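Local coordinates for putative exported protein (Bordetella pertussis Tohama I, PDB 2PFZ) that binds pyroglutamic acid as an extracytoplasmic solute receptor, and probably delivers it to a tripartite ATP-independent periplasmic transporter, at residues A90-F101 against D290-Q301. Numbering follows the deposited sequence.
Sequences ASFKLYQAQKPF and DGQAMIDAYRKQ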
loop_
_atom_site.group_PDB
_atom_site.type_symbol
_atom_site.label_atom_id
_atom_site.label_comp_id
_atom_site.label_asym_id
_atom_site.label_seq_id
_atom_site.Cartn_x
_atom_site.Cartn_y
_atom_site.Cartn_z
ATOM N N ALA A 90 -2.964 -4.804 -14.404
ATOM C CA ALA A 90 -4.231 -5.179 -13.757
ATOM C C ALA A 90 -4.468 -4.306 -12.539
ATOM O O ALA A 90 -5.600 -3.886 -12.266
ATOM C CB ALA A 90 -4.216 -6.658 -13.374
ATOM N N SER A 91 -3.402 -4.005 -11.803
ATOM C CA SER A 91 -3.515 -3.150 -10.620
ATOM C C SER A 91 -3.984 -1.735 -10.999
ATOM O O SER A 91 -4.858 -1.173 -10.330
ATOM C CB SER A 91 -2.168 -3.032 -9.900
ATOM O OG SER A 91 -2.272 -2.134 -8.785
ATOM N N PHE A 92 -3.386 -1.155 -12.039
ATOM C CA PHE A 92 -3.856 0.168 -12.493
ATOM C C PHE A 92 -5.332 0.138 -12.946
ATOM O O PHE A 92 -6.135 1.042 -12.677
ATOM C CB PHE A 92 -2.970 0.730 -13.602
ATOM C CG PHE A 92 -3.193 2.199 -13.829
ATOM C CD1 PHE A 92 -2.615 3.126 -12.976
ATOM C CD2 PHE A 92 -4.019 2.638 -14.848
ATOM C CE1 PHE A 92 -2.844 4.479 -13.136
ATOM C CE2 PHE A 92 -4.249 3.990 -15.030
ATOM C CZ PHE A 92 -3.657 4.911 -14.177
ATOM N N LYS A 93 -5.712 -0.894 -13.661
ATOM C CA LYS A 93 -7.121 -1.033 -14.046
ATOM C C LYS A 93 -8.055 -1.237 -12.857
ATOM O O LYS A 93 -9.163 -0.685 -12.827
ATOM C CB LYS A 93 -7.257 -2.157 -15.061
ATOM C CG LYS A 93 -6.570 -1.772 -16.359
ATOM C CD LYS A 93 -6.504 -2.854 -17.386
ATOM C CE LYS A 93 -6.152 -2.182 -18.731
ATOM N NZ LYS A 93 -5.196 -2.930 -19.583
ATOM N N LEU A 94 -7.605 -1.991 -11.855
ATOM C CA LEU A 94 -8.406 -2.156 -10.637
ATOM C C LEU A 94 -8.578 -0.812 -9.972
ATOM O O LEU A 94 -9.657 -0.463 -9.530
ATOM C CB LEU A 94 -7.748 -3.141 -9.655
ATOM C CG LEU A 94 -8.571 -3.461 -8.389
ATOM C CD1 LEU A 94 -9.950 -4.075 -8.739
ATOM C CD2 LEU A 94 -7.755 -4.416 -7.490
ATOM N N TYR A 95 -7.485 -0.067 -9.889
ATOM C CA TYR A 95 -7.510 1.293 -9.358
ATOM C C TYR A 95 -8.537 2.171 -10.073
ATOM O O TYR A 95 -9.342 2.844 -9.417
ATOM C CB TYR A 95 -6.100 1.899 -9.484
ATOM C CG TYR A 95 -5.978 3.405 -9.201
ATOM C CD1 TYR A 95 -6.815 4.061 -8.280
ATOM C CD2 TYR A 95 -4.982 4.153 -9.833
ATOM C CE1 TYR A 95 -6.667 5.446 -8.014
ATOM C CE2 TYR A 95 -4.838 5.543 -9.584
ATOM C CZ TYR A 95 -5.683 6.166 -8.687
ATOM O OH TYR A 95 -5.484 7.514 -8.431
ATOM N N GLN A 96 -8.483 2.212 -11.401
ATOM C CA GLN A 96 -9.418 3.044 -12.177
ATOM C C GLN A 96 -10.880 2.692 -11.920
ATOM O O GLN A 96 -11.721 3.581 -11.809
ATOM C CB GLN A 96 -9.080 2.965 -13.669
ATOM C CG GLN A 96 -7.723 3.601 -14.030
ATOM C CD GLN A 96 -7.531 5.012 -13.468
ATOM O OE1 GLN A 96 -6.735 5.232 -12.557
ATOM N NE2 GLN A 96 -8.237 5.968 -14.025
ATOM N N ALA A 97 -11.161 1.393 -11.774
ATOM C CA ALA A 97 -12.482 0.885 -11.387
ATOM C C ALA A 97 -12.896 1.349 -9.962
ATOM O O ALA A 97 -14.066 1.727 -9.704
ATOM C CB ALA A 97 -12.465 -0.630 -11.460
ATOM N N GLN A 98 -11.926 1.344 -9.054
ATOM C CA GLN A 98 -12.161 1.691 -7.638
ATOM C C GLN A 98 -12.292 3.187 -7.398
ATOM O O GLN A 98 -12.986 3.634 -6.476
ATOM C CB GLN A 98 -10.956 1.207 -6.822
ATOM C CG GLN A 98 -10.980 1.452 -5.324
ATOM C CD GLN A 98 -9.634 1.084 -4.671
ATOM O OE1 GLN A 98 -8.582 1.207 -5.299
ATOM N NE2 GLN A 98 -9.673 0.648 -3.403
ATOM N N LYS A 99 -11.588 3.948 -8.221
ATOM C CA LYS A 99 -11.306 5.357 -7.933
ATOM C C LYS A 99 -12.573 6.190 -7.676
ATOM O O LYS A 99 -12.624 6.916 -6.691
ATOM C CB LYS A 99 -10.477 5.964 -9.062
ATOM C CG LYS A 99 -9.836 7.293 -8.687
ATOM C CD LYS A 99 -9.031 7.896 -9.816
ATOM C CE LYS A 99 -8.275 9.148 -9.325
ATOM N NZ LYS A 99 -7.418 9.783 -10.390
ATOM N N PRO A 100 -13.599 6.086 -8.543
ATOM C CA PRO A 100 -14.789 6.926 -8.296
ATOM C C PRO A 100 -15.458 6.651 -6.940
ATOM O O PRO A 100 -15.964 7.572 -6.272
ATOM C CB PRO A 100 -15.734 6.569 -9.462
ATOM C CG PRO A 100 -14.839 5.955 -10.512
ATOM C CD PRO A 100 -13.754 5.260 -9.762
ATOM N N PHE A 101 -15.449 5.393 -6.529
ATOM C CA PHE A 101 -16.001 5.009 -5.239
ATOM C C PHE A 101 -15.127 5.439 -4.048
ATOM O O PHE A 101 -15.660 5.771 -2.991
ATOM C CB PHE A 101 -16.289 3.510 -5.213
ATOM C CG PHE A 101 -17.357 3.094 -6.188
ATOM C CD1 PHE A 101 -18.689 3.017 -5.785
ATOM C CD2 PHE A 101 -17.038 2.813 -7.518
ATOM C CE1 PHE A 101 -19.691 2.666 -6.692
ATOM C CE2 PHE A 101 -18.044 2.455 -8.431
ATOM C CZ PHE A 101 -19.365 2.371 -7.997
ATOM N N ASP A 290 -22.277 -1.625 -4.502
ATOM C CA ASP A 290 -21.055 -0.872 -4.866
ATOM C C ASP A 290 -19.904 -1.818 -5.182
ATOM O O ASP A 290 -19.110 -1.562 -6.095
ATOM C CB ASP A 290 -20.601 0.052 -3.741
ATOM C CG ASP A 290 -21.526 1.229 -3.526
ATOM O OD1 ASP A 290 -22.546 1.394 -4.271
ATOM O OD2 ASP A 290 -21.236 1.973 -2.569
ATOM N N GLY A 291 -19.822 -2.909 -4.430
ATOM C CA GLY A 291 -18.796 -3.919 -4.673
ATOM C C GLY A 291 -18.940 -4.549 -6.049
ATOM O O GLY A 291 -17.976 -4.632 -6.800
ATOM N N GLN A 292 -20.155 -4.967 -6.386
ATOM C CA GLN A 292 -20.457 -5.476 -7.718
ATOM C C GLN A 292 -20.131 -4.482 -8.828
ATOM O O GLN A 292 -19.560 -4.858 -9.833
ATOM C CB GLN A 292 -21.925 -5.907 -7.836
ATOM C CG GLN A 292 -22.198 -6.947 -8.965
ATOM C CD GLN A 292 -21.248 -8.147 -8.915
ATOM O OE1 GLN A 292 -21.262 -8.922 -7.960
ATOM N NE2 GLN A 292 -20.428 -8.307 -9.956
ATOM N N ALA A 293 -20.473 -3.213 -8.646
ATOM C CA ALA A 293 -20.185 -2.210 -9.659
ATOM C C ALA A 293 -18.688 -2.091 -9.881
ATOM O O ALA A 293 -18.251 -2.009 -11.024
ATOM C CB ALA A 293 -20.779 -0.856 -9.285
ATOM N N MET A 294 -17.914 -2.082 -8.798
ATOM C CA MET A 294 -16.456 -1.961 -8.909
ATOM C C MET A 294 -15.906 -3.161 -9.650
ATOM O O MET A 294 -15.110 -3.025 -10.562
ATOM C CB MET A 294 -15.810 -1.849 -7.530
ATOM C CG MET A 294 -15.920 -0.432 -6.944
ATOM S SD MET A 294 -15.135 -0.215 -5.347
ATOM C CE MET A 294 -16.569 -0.327 -4.272
ATOM N N ILE A 295 -16.351 -4.346 -9.259
ATOM C CA ILE A 295 -15.810 -5.550 -9.865
ATOM C C ILE A 295 -16.202 -5.639 -11.351
ATOM O O ILE A 295 -15.381 -6.032 -12.184
ATOM C CB ILE A 295 -16.139 -6.809 -9.001
ATOM C CG1 ILE A 295 -14.899 -7.705 -8.832
ATOM C CG2 ILE A 295 -17.382 -7.511 -9.493
ATOM C CD1 ILE A 295 -13.813 -7.071 -7.908
ATOM N N ASP A 296 -17.428 -5.232 -11.687
ATOM C CA ASP A 296 -17.849 -5.181 -13.085
ATOM C C ASP A 296 -17.005 -4.217 -13.892
ATOM O O ASP A 296 -16.530 -4.582 -14.974
ATOM C CB ASP A 296 -19.346 -4.862 -13.236
ATOM C CG ASP A 296 -20.255 -6.000 -12.750
ATOM O OD1 ASP A 296 -19.783 -7.129 -12.471
ATOM O OD2 ASP A 296 -21.470 -5.775 -12.663
ATOM N N ALA A 297 -16.776 -3.005 -13.361
ATOM C CA ALA A 297 -15.933 -2.022 -14.063
ATOM C C ALA A 297 -14.512 -2.520 -14.248
ATOM O O ALA A 297 -13.898 -2.270 -15.277
ATOM C CB ALA A 297 -15.928 -0.660 -13.345
ATOM N N TYR A 298 -13.985 -3.230 -13.249
ATOM C CA TYR A 298 -12.636 -3.785 -13.358
ATOM C C TYR A 298 -12.569 -4.854 -14.457
ATOM O O TYR A 298 -11.587 -4.943 -15.212
ATOM C CB TYR A 298 -12.221 -4.384 -12.019
ATOM C CG TYR A 298 -10.968 -5.221 -12.059
ATOM C CD1 TYR A 298 -9.753 -4.668 -12.483
ATOM C CD2 TYR A 298 -10.988 -6.562 -11.682
ATOM C CE1 TYR A 298 -8.593 -5.436 -12.532
ATOM C CE2 TYR A 298 -9.822 -7.339 -11.726
ATOM C CZ TYR A 298 -8.637 -6.760 -12.147
ATOM O OH TYR A 298 -7.462 -7.489 -12.196
ATOM N N ARG A 299 -13.610 -5.675 -14.507
ATOM C CA ARG A 299 -13.652 -6.787 -15.442
ATOM C C ARG A 299 -13.917 -6.322 -16.868
ATOM O O ARG A 299 -13.669 -7.081 -17.801
ATOM C CB ARG A 299 -14.672 -7.847 -15.002
ATOM C CG ARG A 299 -14.230 -8.586 -13.764
ATOM C CD ARG A 299 -15.228 -9.637 -13.323
ATOM N NE ARG A 299 -14.693 -10.326 -12.156
ATOM C CZ ARG A 299 -15.410 -10.956 -11.232
ATOM N NH1 ARG A 299 -16.742 -11.017 -11.317
ATOM N NH2 ARG A 299 -14.781 -11.532 -10.217
ATOM N N LYS A 300 -14.384 -5.081 -17.020
ATOM C CA LYS A 300 -14.629 -4.462 -18.331
ATOM C C LYS A 300 -13.379 -3.833 -18.926
ATOM O O LYS A 300 -13.352 -3.479 -20.095
ATOM C CB LYS A 300 -15.654 -3.342 -18.224
ATOM C CG LYS A 300 -17.119 -3.736 -18.135
ATOM C CD LYS A 300 -17.874 -2.452 -17.769
ATOM C CE LYS A 300 -19.386 -2.538 -17.918
ATOM N NZ LYS A 300 -19.914 -1.153 -17.807
ATOM N N GLN A 301 -12.346 -3.645 -18.129
ATOM C CA GLN A 301 -11.161 -2.981 -18.662
ATOM C C GLN A 301 -10.221 -3.919 -19.401
ATOM O O GLN A 301 -10.184 -5.129 -19.142
ATOM C CB GLN A 301 -10.446 -2.220 -17.567
ATOM C CG GLN A 301 -11.305 -1.093 -17.091
ATOM C CD GLN A 301 -10.665 -0.320 -16.026
ATOM O OE1 GLN A 301 -10.859 -0.613 -14.849
ATOM N NE2 GLN A 301 -9.869 0.678 -16.409
ATOM O OXT GLN A 301 -9.493 -3.473 -20.283
#
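The Tyr298 ring carries Leu94 on one face: the methyl CD1 sits 3.9 Å from the ring centroid, 20° off the normal, a CH-pi contact displaced toward the rim. Around its rim, close to the plane of the ring, come the carbonyl carbon of Lys93 and the carbonyl oxygen of Ala90, the latter 3.4 Å from Tyr298 CE1. With CG anti to the backbone N (chi1 169°), the tyrosine reaches across to the other helix as a knob in the hole formed by Ala90, Lys93, Leu94 and Ala97, and its hydroxyl goes on to hydrogen-bond Leu84 O. Phe101, at the far end, has Asp290 O over one face, while Met294 comes in obliquely: its CG is 3.5 Å from Phe101 CD2, and SD lies 4.7 Å from the ring centroid in a Met-aromatic contact. Ala293 CB meets Phe101 CZ at 3.8 Å. Here the C-terminal helix of a DctP-type solute receptor runs roughly antiparallel to helix 88-107; the axes of 90-101 and 290-299 approach to 8.2 Å, with 143° between their N-to-C directions. Between the two rings the close approach rests on small residues, with Ala97 CB 3.9 Å from Ala297 CB and also packed on the Tyr298 backbone. At the chain end the aliphatic part of Lys93 and the Gln301 side chain lie alongside each other, pointing opposite ways; Lys93 NZ forms a salt bridge with Asp89, and the terminal carboxylate lies beyond salt-bridge range, Gln301 OXT being 4.4 Å from Lys93 NZ.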